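MdcD (Pseudomonas aeruginosa, PDB 5VIP) probably serves as a carboxyltransferase-type subunit of a biotin-independent malonate decarboxylase, acting in carboxyl release and transfer. Local coordinates at residues B[138-143]-B[168-173]; B[116-121]-B[161-166]. All coordinates share one frame; numbering follows the deposited sequence.

Contact 1: residues B[138-143]-B[168-173]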
# COMPACT_ATOMS: atom_id res chain seq x y z
N ALA B 138 -1.98 4.75 -4.28
CA ALA B 138 -1.77 5.39 -5.57
C ALA B 138 -2.17 6.86 -5.57
O ALA B 138 -1.46 7.70 -6.14
CB ALA B 138 -2.57 4.66 -6.68
N ALA B 139 -3.30 7.17 -4.94
CA ALA B 139 -3.80 8.54 -4.94
C ALA B 139 -2.93 9.45 -4.08
O ALA B 139 -2.78 10.64 -4.37
CB ALA B 139 -5.25 8.56 -4.45
N ILE B 140 -2.32 8.90 -3.03
CA ILE B 140 -1.44 9.70 -2.19
C ILE B 140 -0.19 10.11 -2.97
O ILE B 140 0.24 11.27 -2.92
CB ILE B 140 -1.04 8.94 -0.91
CG1 ILE B 140 -2.23 8.91 0.06
CG2 ILE B 140 0.17 9.62 -0.23
CD1 ILE B 140 -2.08 7.89 1.14
N VAL B 141 0.37 9.16 -3.71
CA VAL B 141 1.57 9.43 -4.49
C VAL B 141 1.25 10.46 -5.58
O VAL B 141 2.01 11.42 -5.79
CB VAL B 141 2.15 8.12 -5.09
CG1 VAL B 141 3.39 8.41 -5.97
CG2 VAL B 141 2.53 7.16 -3.96
N ASP B 142 0.12 10.30 -6.25
CA ASP B 142 -0.31 11.25 -7.29
C ASP B 142 -0.48 12.65 -6.71
O ASP B 142 0.03 13.61 -7.26
CB ASP B 142 -1.61 10.78 -7.95
CG ASP B 142 -2.05 11.67 -9.11
OD1 ASP B 142 -1.24 12.50 -9.59
OD2 ASP B 142 -3.21 11.53 -9.54
N LEU B 143 -1.18 12.75 -5.57
CA LEU B 143 -1.46 14.05 -4.98
C LEU B 143 -0.19 14.74 -4.51
O LEU B 143 -0.09 15.97 -4.57
CB LEU B 143 -2.45 13.90 -3.80
CG LEU B 143 -2.80 15.16 -2.99
CD1 LEU B 143 -3.31 16.30 -3.89
CD2 LEU B 143 -3.85 14.83 -1.93
N GLY B 168 3.11 5.59 5.72
CA GLY B 168 4.51 5.68 5.34
C GLY B 168 4.73 6.43 4.04
O GLY B 168 5.83 6.92 3.80
N LEU B 169 3.70 6.53 3.19
CA LEU B 169 3.80 7.32 1.96
C LEU B 169 3.57 8.80 2.20
O LEU B 169 4.03 9.63 1.41
CB LEU B 169 2.78 6.87 0.93
CG LEU B 169 2.85 5.44 0.44
CD1 LEU B 169 1.55 5.14 -0.28
CD2 LEU B 169 4.04 5.28 -0.48
N CYS B 170 2.81 9.13 3.24
CA CYS B 170 2.42 10.53 3.48
C CYS B 170 3.63 11.42 3.77
O CYS B 170 4.56 10.98 4.46
CB CYS B 170 1.42 10.61 4.64
SG CYS B 170 -0.21 9.93 4.21
N SER B 171 3.60 12.65 3.27
CA SER B 171 4.68 13.62 3.49
C SER B 171 5.02 13.81 4.96
O SER B 171 6.19 13.88 5.34
CB SER B 171 4.32 14.99 2.90
OG SER B 171 4.26 14.93 1.48
N TYR B 172 3.98 13.93 5.79
CA TYR B 172 4.20 14.15 7.22
C TYR B 172 3.31 13.25 8.04
O TYR B 172 2.13 13.11 7.73
CB TYR B 172 3.94 15.62 7.59
CG TYR B 172 4.78 16.57 6.78
CD1 TYR B 172 6.15 16.64 6.97
CD2 TYR B 172 4.20 17.36 5.79
CE1 TYR B 172 6.94 17.50 6.20
CE2 TYR B 172 4.97 18.22 5.02
CZ TYR B 172 6.34 18.29 5.23
OH TYR B 172 7.09 19.15 4.46
N VAL B 173 3.89 12.65 9.08
CA VAL B 173 3.14 11.79 9.99
C VAL B 173 3.21 12.35 11.41
O VAL B 173 4.30 12.50 11.98
CB VAL B 173 3.69 10.34 10.01
CG1 VAL B 173 2.94 9.51 11.04
CG2 VAL B 173 3.58 9.71 8.62

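Contact 2: residues B[116-121]-B[161-166]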
# COMPACT_ATOMS: atom_id res chain seq x y z
N LEU B 116 -6.03 8.59 10.70
CA LEU B 116 -5.95 7.15 10.51
C LEU B 116 -6.08 6.34 11.79
O LEU B 116 -5.10 6.10 12.49
CB LEU B 116 -4.62 6.81 9.82
CG LEU B 116 -4.45 7.48 8.45
CD1 LEU B 116 -3.13 7.09 7.79
CD2 LEU B 116 -5.62 7.13 7.54
N GLU B 117 -7.31 5.92 12.10
CA GLU B 117 -7.55 5.02 13.23
C GLU B 117 -8.10 3.74 12.64
O GLU B 117 -9.29 3.66 12.35
CB GLU B 117 -8.55 5.62 14.23
CG GLU B 117 -8.08 6.94 14.85
CD GLU B 117 -6.78 6.78 15.65
OE1 GLU B 117 -5.87 7.64 15.51
OE2 GLU B 117 -6.68 5.80 16.43
N THR B 118 -7.24 2.76 12.42
CA THR B 118 -7.64 1.60 11.64
C THR B 118 -6.73 0.40 11.92
O THR B 118 -5.55 0.55 12.24
CB THR B 118 -7.63 1.94 10.13
OG1 THR B 118 -8.12 0.82 9.37
CG2 THR B 118 -6.22 2.32 9.66
N GLY B 119 -7.31 -0.79 11.82
CA GLY B 119 -6.55 -2.00 12.10
C GLY B 119 -6.42 -2.98 10.95
O GLY B 119 -5.77 -4.02 11.09
N GLY B 120 -7.02 -2.66 9.81
CA GLY B 120 -6.89 -3.51 8.64
C GLY B 120 -8.13 -3.50 7.77
O GLY B 120 -8.82 -2.50 7.66
N VAL B 121 -8.42 -4.62 7.12
CA VAL B 121 -9.62 -4.70 6.29
C VAL B 121 -10.68 -5.60 6.91
O VAL B 121 -10.39 -6.42 7.78
CB VAL B 121 -9.29 -5.20 4.87
CG1 VAL B 121 -8.21 -4.33 4.25
CG2 VAL B 121 -8.82 -6.61 4.93
N GLY B 161 -1.78 -2.38 9.61
CA GLY B 161 -2.19 -3.03 8.38
C GLY B 161 -1.76 -2.25 7.16
O GLY B 161 -0.81 -1.45 7.21
N GLY B 162 -2.46 -2.48 6.05
CA GLY B 162 -2.16 -1.83 4.79
C GLY B 162 -2.18 -0.32 4.88
O GLY B 162 -1.48 0.37 4.14
N MSE B 163 -2.99 0.22 5.79
CA MSE B 163 -3.04 1.68 5.91
C MSE B 163 -1.80 2.25 6.61
O MSE B 163 -1.56 3.45 6.55
CB MSE B 163 -4.32 2.09 6.64
CG MSE B 163 -5.58 2.01 5.76
SE MSE B 163 -5.45 3.12 4.12
CE MSE B 163 -5.45 4.85 4.93
N SER B 164 -0.99 1.40 7.25
CA SER B 164 0.26 1.90 7.83
C SER B 164 1.28 2.14 6.72
O SER B 164 2.18 2.98 6.84
CB SER B 164 0.83 0.93 8.86
OG SER B 164 1.35 -0.24 8.23
N ILE B 165 1.14 1.38 5.64
CA ILE B 165 1.98 1.59 4.47
C ILE B 165 1.57 2.92 3.82
O ILE B 165 2.41 3.68 3.36
CB ILE B 165 1.86 0.41 3.48
CG1 ILE B 165 2.35 -0.88 4.14
CG2 ILE B 165 2.62 0.70 2.18
CD1 ILE B 165 2.19 -2.16 3.27
N ALA B 166 0.26 3.18 3.80
CA ALA B 166 -0.24 4.48 3.32
C ALA B 166 0.32 5.61 4.17
O ALA B 166 0.74 6.64 3.65
CB ALA B 166 -1.77 4.51 3.34

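Contact 1: residues B[138-143]-B[168-173]
I140 and V141, near the C-terminal end of helix 126-143, meet L169 and C170 where helix 162-169 gives way to the turn before strand 172-176. Everything that touches is apolar, and no hydrogen bond crosses between the two segments. I140 does most of the work, and its two branches go to different partners. With CG2 anti to the backbone N (chi1, measured to CG1, is -74°), that methyl of I140 rests on L169 CB at 4.0 Å. The other branch runs on nearly extended, and its tip, I140 CD1, comes to 4.1 Å from C170 SG. The side chains of I140 and L169 lie at a slant to each other, and the methyl meets the root of the leucine, whose branches run on past it. One of those branches, L169 CD2, comes to V141 CG2 at 4.2 Å, a third and slightly looser touch.

The polar links belong to the surroundings. Q144, directly after the first segment, takes the amide of S171 on its OE1 and gives its NE2 to L169 O, so the turn following helix 162-169 is pinned to the end of helix 126-143. D142 OD1, turned toward helix 87-105, makes salt bridges with R105 of that helix and with R145.

The three pairs amount to ordinary dispersion packing with no strain. They fix no particular orientation; the two side-chain hydrogen bonds of Q144, to S171 N and L169 O, supply the directional hold on the turn.

Contact 2: residues B[116-121]-B[161-166]
G161 O is held by two donors from S164, one turn further on, while the CA of G161 lies 4.7 Å from the CA of G120 in the opposing loop. S164 OG donates to G161 O at 2.7 Å, in the carbonyl plane and with a C=O...OG angle of 157°; S164 N reaches G161 O at 2.9 Å. Gripping one oxygen twice fixes the first turn of helix 162-169 and the hydroxyl along with it.

Across the contact the touching is apolar, and selenomethionine M163 carries it. T118 CG2 presses on M163 CB at 3.6 Å, the two side chains crossing at about a right angle. The torsion of T118 (chi1 -176°) turns OG1 anti to the backbone N, where it bonds to G83 O, and leaves the methyl for M163. The M163 chain then bends at chi2 and chi3, bringing CE to 3.5 Å from L116 CD2, closer than carbons usually pack.

The close approach of the backbones is confined to G161 and G120, where the lack of a side chain on G161 makes room for G120 CA; G119 and G162 are their neighbours in sequence. In crotonase relatives, glycine-rich turns of this sort supply the oxyanion-hole amides, so this region probably lies near the active site.

L116 and T118 also rest on I76 of strand 69-76 and C159 of strand 159-160. The contact thus lies where the loop leaving central strand 111-115 meets the start of helix 162-169, with I136 and I140 of helix 126-143 against M163 and A166 respectively.

Overall arrangement
From the N terminus, the chain leaves strand 111-115 into the loop 116-121, runs through helix 126-143, crosses strand 150-153, and enters helix 162-169 before strand 172-176. Contact 2 closes the loop of 39 residues from 116-121 to 161-166; contact 1 closes one of 24 from 138-143 to 168-173. Since their segments alternate, the two loops cross and neither nests in the other. Both use helix 162-169, contact 2 its start and contact 1 its end, with centres 13 Å apart, and I140 CD1 lies 4.0 Å from A166 O. Together they fasten that helix to helix 126-143 and to the loop leading into it.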